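Local coordinates for protein glutathione S-transferase (Bombyx mori, PDB 3AY8) that probably acts as a glutathione transferase and forms a homodimer of subunits with the glutathione transferase fold, at residues 105-110 / 136-141; 143-148 / 181-186. One frame throughout, in Å; residues are numbered along the deposited sequence. Where two conformers were deposited one is given.

Contact 1: 105-110 / 136-141; sequences ASLYVK and STLSFL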
loop_
_atom_site.group_PDB
_atom_site.type_symbol
_atom_site.label_atom_id
_atom_site.label_comp_id
_atom_site.label_asym_id
_atom_site.label_seq_id
_atom_site.Cartn_x
_atom_site.Cartn_y
_atom_site.Cartn_z
ATOM N N ALA A 105 -1.427 -1.230 -2.767
ATOM C CA ALA A 105 -2.461 -0.248 -3.132
ATOM C C ALA A 105 -3.316 -0.633 -4.338
ATOM O O ALA A 105 -4.413 -0.088 -4.512
ATOM C CB ALA A 105 -1.826 1.133 -3.375
ATOM N N SER A 106 -2.807 -1.521 -5.196
ATOM C CA SER A 106 -3.525 -1.870 -6.437
ATOM C C SER A 106 -3.794 -3.366 -6.545
ATOM O O SER A 106 -4.937 -3.787 -6.692
ATOM C CB SER A 106 -2.735 -1.419 -7.685
ATOM O OG SER A 106 -2.604 -0.018 -7.707
ATOM N N LEU A 107 -2.736 -4.162 -6.462
ATOM C CA LEU A 107 -2.858 -5.587 -6.747
ATOM C C LEU A 107 -3.675 -6.332 -5.700
ATOM O O LEU A 107 -4.738 -6.877 -6.015
ATOM C CB LEU A 107 -1.489 -6.238 -6.980
ATOM C CG LEU A 107 -1.440 -7.739 -7.336
ATOM C CD1 LEU A 107 -2.289 -8.105 -8.561
ATOM C CD2 LEU A 107 -0.016 -8.170 -7.551
ATOM N N TYR A 108 -3.190 -6.382 -4.467
ATOM C CA TYR A 108 -3.880 -7.204 -3.484
ATOM C C TYR A 108 -5.233 -6.613 -3.114
ATOM O O TYR A 108 -6.162 -7.346 -2.788
ATOM C CB TYR A 108 -3.044 -7.510 -2.228
ATOM C CG TYR A 108 -3.734 -8.607 -1.420
ATOM C CD1 TYR A 108 -3.770 -9.918 -1.908
ATOM C CD2 TYR A 108 -4.438 -8.317 -0.246
ATOM C CE1 TYR A 108 -4.425 -10.929 -1.224
ATOM C CE2 TYR A 108 -5.121 -9.338 0.463
ATOM C CZ TYR A 108 -5.097 -10.639 -0.047
ATOM O OH TYR A 108 -5.739 -11.673 0.601
ATOM N N VAL A 109 -5.329 -5.288 -3.172
ATOM C CA VAL A 109 -6.576 -4.564 -2.958
ATOM C C VAL A 109 -7.692 -5.064 -3.899
ATOM O O VAL A 109 -8.829 -5.258 -3.476
ATOM C CB VAL A 109 -6.347 -3.030 -3.160
ATOM C CG1 VAL A 109 -7.659 -2.290 -3.456
ATOM C CG2 VAL A 109 -5.665 -2.456 -1.943
ATOM N N LYS A 110 -7.346 -5.274 -5.164
ATOM C CA LYS A 110 -8.323 -5.678 -6.175
ATOM C C LYS A 110 -8.633 -7.181 -6.139
ATOM O O LYS A 110 -9.735 -7.596 -6.473
ATOM C CB LYS A 110 -7.850 -5.238 -7.557
ATOM C CG LYS A 110 -7.961 -3.721 -7.756
ATOM C CD LYS A 110 -7.371 -3.282 -9.088
ATOM C CE LYS A 110 -7.162 -1.746 -9.105
ATOM N NZ LYS A 110 -6.925 -1.320 -10.509
ATOM N N SER A 136 -6.879 -4.602 -15.349
ATOM C CA SER A 136 -6.124 -3.385 -15.626
ATOM C C SER A 136 -4.816 -3.308 -14.805
ATOM O O SER A 136 -3.760 -2.863 -15.306
ATOM C CB SER A 136 -7.005 -2.157 -15.356
ATOM O OG SER A 136 -6.209 -0.987 -15.295
ATOM N N THR A 137 -4.890 -3.749 -13.549
ATOM C CA THR A 137 -3.707 -3.815 -12.687
ATOM C C THR A 137 -2.768 -4.927 -13.140
ATOM O O THR A 137 -1.549 -4.740 -13.166
ATOM C CB THR A 137 -4.109 -3.938 -11.202
ATOM O OG1 THR A 137 -4.624 -2.668 -10.789
ATOM C CG2 THR A 137 -2.892 -4.294 -10.313
ATOM N N LEU A 138 -3.333 -6.066 -13.558
ATOM C CA LEU A 138 -2.487 -7.127 -14.133
ATOM C C LEU A 138 -1.729 -6.670 -15.377
ATOM O O LEU A 138 -0.586 -7.074 -15.606
ATOM C CB LEU A 138 -3.304 -8.392 -14.439
ATOM C CG LEU A 138 -3.945 -9.092 -13.226
ATOM C CD1 LEU A 138 -4.575 -10.419 -13.645
ATOM C CD2 LEU A 138 -2.921 -9.288 -12.091
ATOM N N SER A 139 -2.379 -5.844 -16.193
ATOM C CA SER A 139 -1.755 -5.349 -17.415
ATOM C C SER A 139 -0.506 -4.519 -17.118
ATOM O O SER A 139 0.496 -4.631 -17.811
ATOM C CB SER A 139 -2.763 -4.544 -18.245
ATOM O OG SER A 139 -2.131 -4.065 -19.416
ATOM N N PHE A 140 -0.587 -3.700 -16.072
ATOM C CA PHE A 140 0.534 -2.908 -15.579
ATOM C C PHE A 140 1.666 -3.813 -15.101
ATOM O O PHE A 140 2.823 -3.587 -15.439
ATOM C CB PHE A 140 0.075 -2.019 -14.431
ATOM C CG PHE A 140 -0.045 -0.576 -14.786
ATOM C CD1 PHE A 140 0.914 0.333 -14.354
ATOM C CD2 PHE A 140 -1.122 -0.116 -15.541
ATOM C CE1 PHE A 140 0.809 1.687 -14.674
ATOM C CE2 PHE A 140 -1.239 1.236 -15.870
ATOM C CZ PHE A 140 -0.278 2.140 -15.431
ATOM N N LEU A 141 1.320 -4.838 -14.322
ATOM C CA LEU A 141 2.307 -5.817 -13.859
ATOM C C LEU A 141 2.965 -6.495 -15.062
ATOM O O LEU A 141 4.167 -6.694 -15.085
ATOM C CB LEU A 141 1.661 -6.876 -12.953
ATOM C CG LEU A 141 2.579 -8.015 -12.467
ATOM C CD1 LEU A 141 3.895 -7.489 -11.781
ATOM C CD2 LEU A 141 1.823 -8.992 -11.546
#
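T137 faces K110 and L107 of the other helix, and its two branches do different work. The polar branch takes the one hydrogen bond of the contact. K110 NZ donates to T137 OG1 over 2.7 Å. The lysine chain is extended beyond CG and crosses the threonine obliquely. Its CE lies 3.2 Å from T137 OG1, and its CD is almost as near, so the last part of the chain lies against the hydroxyl. The ammonium has a second partner, D133 OD1, in a salt bridge. K110 is therefore tied to two side chains of helix 128-147, one charged and one neutral. S106 adds a small contact, with CB 3.8 Å from T137 OG1.

The apolar part starts at the other branch of T137. OG1 is anti to the carbonyl carbon (chi1 -72°), and CG2 is anti to the backbone N. CG2 thus rests on the backbone of L107, 3.8 Å from its CA. The CA atoms of L107 and T137 are 6.3 Å apart, the nearest pair across the two segments. Beyond T137 the contact is leucine on leucine. L107, with CG anti to its backbone N, brings its end nearer the other helix, where L107 CD1 meets L138 CD2 at 3.8 Å. The two side chains cross at about a right angle. L107 CD2 makes a looser approach to L141 CD2, at 4.5 Å.

I163 and S166 of helix 158-173 also touch L107, while F102 packs on T137 and L141. V109 packs on V109 of the second subunit. The segment axes run nearer antiparallel than parallel, at 136°. This is the packing of two successive helices, 90-120 and 128-147, in the all-helical C-terminal domain of the glutathione transferase fold.

Contact 2: 143-148 / 181-186; sequences QFLEKT and PNIQRW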
loop_
_atom_site.group_PDB
_atom_site.type_symbol
_atom_site.label_atom_id
_atom_site.label_comp_id
_atom_site.label_asym_id
_atom_site.label_seq_id
_atom_site.Cartn_x
_atom_site.Cartn_y
_atom_site.Cartn_z
ATOM N N GLN A 143 3.502 -5.297 -17.934
ATOM C CA GLN A 143 4.471 -4.318 -18.461
ATOM C C GLN A 143 5.753 -4.207 -17.630
ATOM O O GLN A 143 6.852 -4.169 -18.208
ATOM C CB GLN A 143 3.839 -2.929 -18.661
ATOM C CG GLN A 143 2.841 -2.865 -19.824
ATOM C CD GLN A 143 3.400 -3.468 -21.118
ATOM O OE1 GLN A 143 4.443 -3.047 -21.618
ATOM N NE2 GLN A 143 2.710 -4.461 -21.648
ATOM N N PHE A 144 5.635 -4.169 -16.298
ATOM C CA PHE A 144 6.836 -4.205 -15.431
ATOM C C PHE A 144 7.760 -5.336 -15.881
ATOM O O PHE A 144 8.974 -5.160 -15.992
ATOM C CB PHE A 144 6.492 -4.449 -13.944
ATOM C CG PHE A 144 5.582 -3.419 -13.327
ATOM C CD1 PHE A 144 5.485 -2.125 -13.842
ATOM C CD2 PHE A 144 4.855 -3.738 -12.192
ATOM C CE1 PHE A 144 4.626 -1.183 -13.248
ATOM C CE2 PHE A 144 4.017 -2.812 -11.591
ATOM C CZ PHE A 144 3.893 -1.541 -12.122
ATOM N N LEU A 145 7.160 -6.489 -16.153
ATOM C CA LEU A 145 7.895 -7.710 -16.476
ATOM C C LEU A 145 8.307 -7.821 -17.956
ATOM O O LEU A 145 8.852 -8.838 -18.375
ATOM C CB LEU A 145 7.072 -8.927 -16.047
ATOM C CG LEU A 145 6.892 -9.086 -14.537
ATOM C CD1 LEU A 145 5.735 -10.019 -14.239
ATOM C CD2 LEU A 145 8.192 -9.573 -13.869
ATOM N N GLU A 146 8.030 -6.780 -18.734
ATOM C CA GLU A 146 8.492 -6.696 -20.122
ATOM C C GLU A 146 9.927 -6.176 -20.134
ATOM O O GLU A 146 10.740 -6.586 -20.964
ATOM C CB GLU A 146 7.586 -5.755 -20.935
ATOM C CG GLU A 146 8.023 -5.535 -22.402
ATOM C CD GLU A 146 7.843 -6.768 -23.258
ATOM O OE1 GLU A 146 6.908 -7.559 -22.996
ATOM O OE2 GLU A 146 8.640 -6.955 -24.198
ATOM N N LYS A 147 10.221 -5.279 -19.198
ATOM C CA LYS A 147 11.515 -4.610 -19.110
ATOM C C LYS A 147 12.573 -5.497 -18.456
ATOM O O LYS A 147 13.688 -5.621 -18.970
ATOM C CB LYS A 147 11.370 -3.299 -18.327
ATOM C CG LYS A 147 10.245 -2.402 -18.827
ATOM C CD LYS A 147 10.113 -1.131 -17.983
ATOM C CE LYS A 147 9.138 -0.144 -18.611
ATOM N NZ LYS A 147 7.728 -0.636 -18.592
ATOM N N THR A 148 12.215 -6.116 -17.329
ATOM C CA THR A 148 13.152 -6.942 -16.553
ATOM C C THR A 148 12.594 -8.351 -16.311
ATOM O O THR A 148 11.370 -8.566 -16.376
ATOM C CB THR A 148 13.481 -6.291 -15.179
ATOM O OG1 THR A 148 12.268 -5.983 -14.487
ATOM C CG2 THR A 148 14.287 -4.994 -15.337
ATOM N N PRO A 181 1.594 -12.636 -21.152
ATOM C CA PRO A 181 2.666 -13.629 -21.259
ATOM C C PRO A 181 3.846 -13.378 -20.310
ATOM O O PRO A 181 4.504 -14.334 -19.901
ATOM C CB PRO A 181 3.118 -13.535 -22.740
ATOM C CG PRO A 181 2.548 -12.256 -23.263
ATOM C CD PRO A 181 1.308 -11.980 -22.446
ATOM N N ASN A 182 4.112 -12.117 -19.965
ATOM C CA ASN A 182 5.224 -11.800 -19.041
ATOM C C ASN A 182 4.982 -12.271 -17.604
ATOM O O ASN A 182 5.908 -12.734 -16.944
ATOM C CB ASN A 182 5.595 -10.310 -19.085
ATOM C CG ASN A 182 6.033 -9.857 -20.483
ATOM O OD1 ASN A 182 6.686 -10.603 -21.216
ATOM N ND2 ASN A 182 5.673 -8.638 -20.845
ATOM N N ILE A 183 3.738 -12.151 -17.137
ATOM C CA ILE A 183 3.321 -12.739 -15.855
ATOM C C ILE A 183 3.426 -14.269 -15.904
ATOM O O ILE A 183 3.892 -14.897 -14.949
ATOM C CB ILE A 183 1.870 -12.326 -15.428
ATOM C CG1 ILE A 183 1.729 -10.790 -15.363
ATOM C CG2 ILE A 183 1.510 -12.956 -14.054
ATOM C CD1 ILE A 183 0.332 -10.289 -14.988
ATOM N N GLN A 184 2.984 -14.867 -17.011
ATOM C CA GLN A 184 3.093 -16.329 -17.187
ATOM C C GLN A 184 4.534 -16.811 -17.053
ATOM O O GLN A 184 4.796 -17.804 -16.385
ATOM C CB GLN A 184 2.508 -16.774 -18.536
ATOM C CG GLN A 184 1.000 -16.600 -18.633
ATOM C CD GLN A 184 0.446 -17.058 -19.961
ATOM O OE1 GLN A 184 0.845 -16.568 -21.018
ATOM N NE2 GLN A 184 -0.495 -17.983 -19.913
ATOM N N ARG A 185 5.466 -16.086 -17.669
ATOM C CA ARG A 185 6.894 -16.400 -17.571
ATOM C C ARG A 185 7.390 -16.255 -16.123
ATOM O O ARG A 185 8.069 -17.134 -15.575
ATOM C CB ARG A 185 7.695 -15.458 -18.475
ATOM C CG ARG A 185 9.226 -15.642 -18.386
ATOM C CD ARG A 185 9.985 -14.416 -18.894
ATOM N NE ARG A 185 10.050 -13.345 -17.892
ATOM C CZ ARG A 185 9.665 -12.082 -18.083
ATOM N NH1 ARG A 185 9.168 -11.690 -19.256
ATOM N NH2 ARG A 185 9.784 -11.197 -17.093
ATOM N N TRP A 186 7.053 -15.125 -15.515
ATOM C CA TRP A 186 7.549 -14.786 -14.188
ATOM C C TRP A 186 7.026 -15.750 -13.120
ATOM O O TRP A 186 7.762 -16.112 -12.204
ATOM C CB TRP A 186 7.198 -13.324 -13.885
ATOM C CG TRP A 186 7.278 -12.892 -12.457
ATOM C CD1 TRP A 186 8.384 -12.461 -11.795
ATOM C CD2 TRP A 186 6.188 -12.804 -11.524
ATOM N NE1 TRP A 186 8.057 -12.113 -10.501
ATOM C CE2 TRP A 186 6.716 -12.312 -10.310
ATOM C CE3 TRP A 186 4.816 -13.090 -11.602
ATOM C CZ2 TRP A 186 5.925 -12.108 -9.173
ATOM C CZ3 TRP A 186 4.026 -12.884 -10.479
ATOM C CH2 TRP A 186 4.586 -12.403 -9.272
#
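L145 points its side chain into the helix 181-190, as a knob among N182, I183, R185 and W186. Its CD1 lies over one face of the W186 ring, 3.5 Å above the plane and offset toward the rim. L145 CD2 meets W186 CD1 obliquely at 3.6 Å. The R185 chain bends at chi3 (80°), and its guanidinium meets L145 O end-on. R185 NH2 and NH1 both donate to L145 O, at 2.8 and 3.0 Å, and the oxygen lies in the guanidinium plane. NH2 approaches in the carbonyl plane, on a lone pair. R185 NH2 also hydrogen-bonds K149 O. An alanine in place of R185 would probably leave L145 O without both of these donors and K149 O without its arginine partner. N182 ND2 donates to E146 OE1 over 2.7 Å. E146 OE1 is met on its anti side, with the donor somewhat out of the carboxylate plane. The amide and carboxylate planes are 56° apart.

N142 OD1 accepts from N182 N, a further tie to helix 128-147. W186 NE1 hydrogen-bonds D160 OD1, and the ring packs on I163, Y164 and M167. The contact thus joins helices 128-147 and 181-190, with helix 158-173 lying against the tryptophan.

Both contacts use helix 128-147, and all four segments belong to the helical C-terminal domain. Contact 1 is buried and ties that helix to 90-120. Contact 2 is partly buried and lies farther from the chain centre, joining the same helix to 181-190. Both come within reach of the second subunit. Their centres are 14 Å apart. I183 CD1 links them, packing 3.4 Å from L138 O and 4.0 Å from L141 CD2. The chemistry differs. Contact 1 has a single side-chain hydrogen bond beside leucine packing. Contact 2 sets one leucine against an indole and adds an arginine-to-carbonyl grip and an amide-to-carboxylate bond, the latter involving the exposed E146.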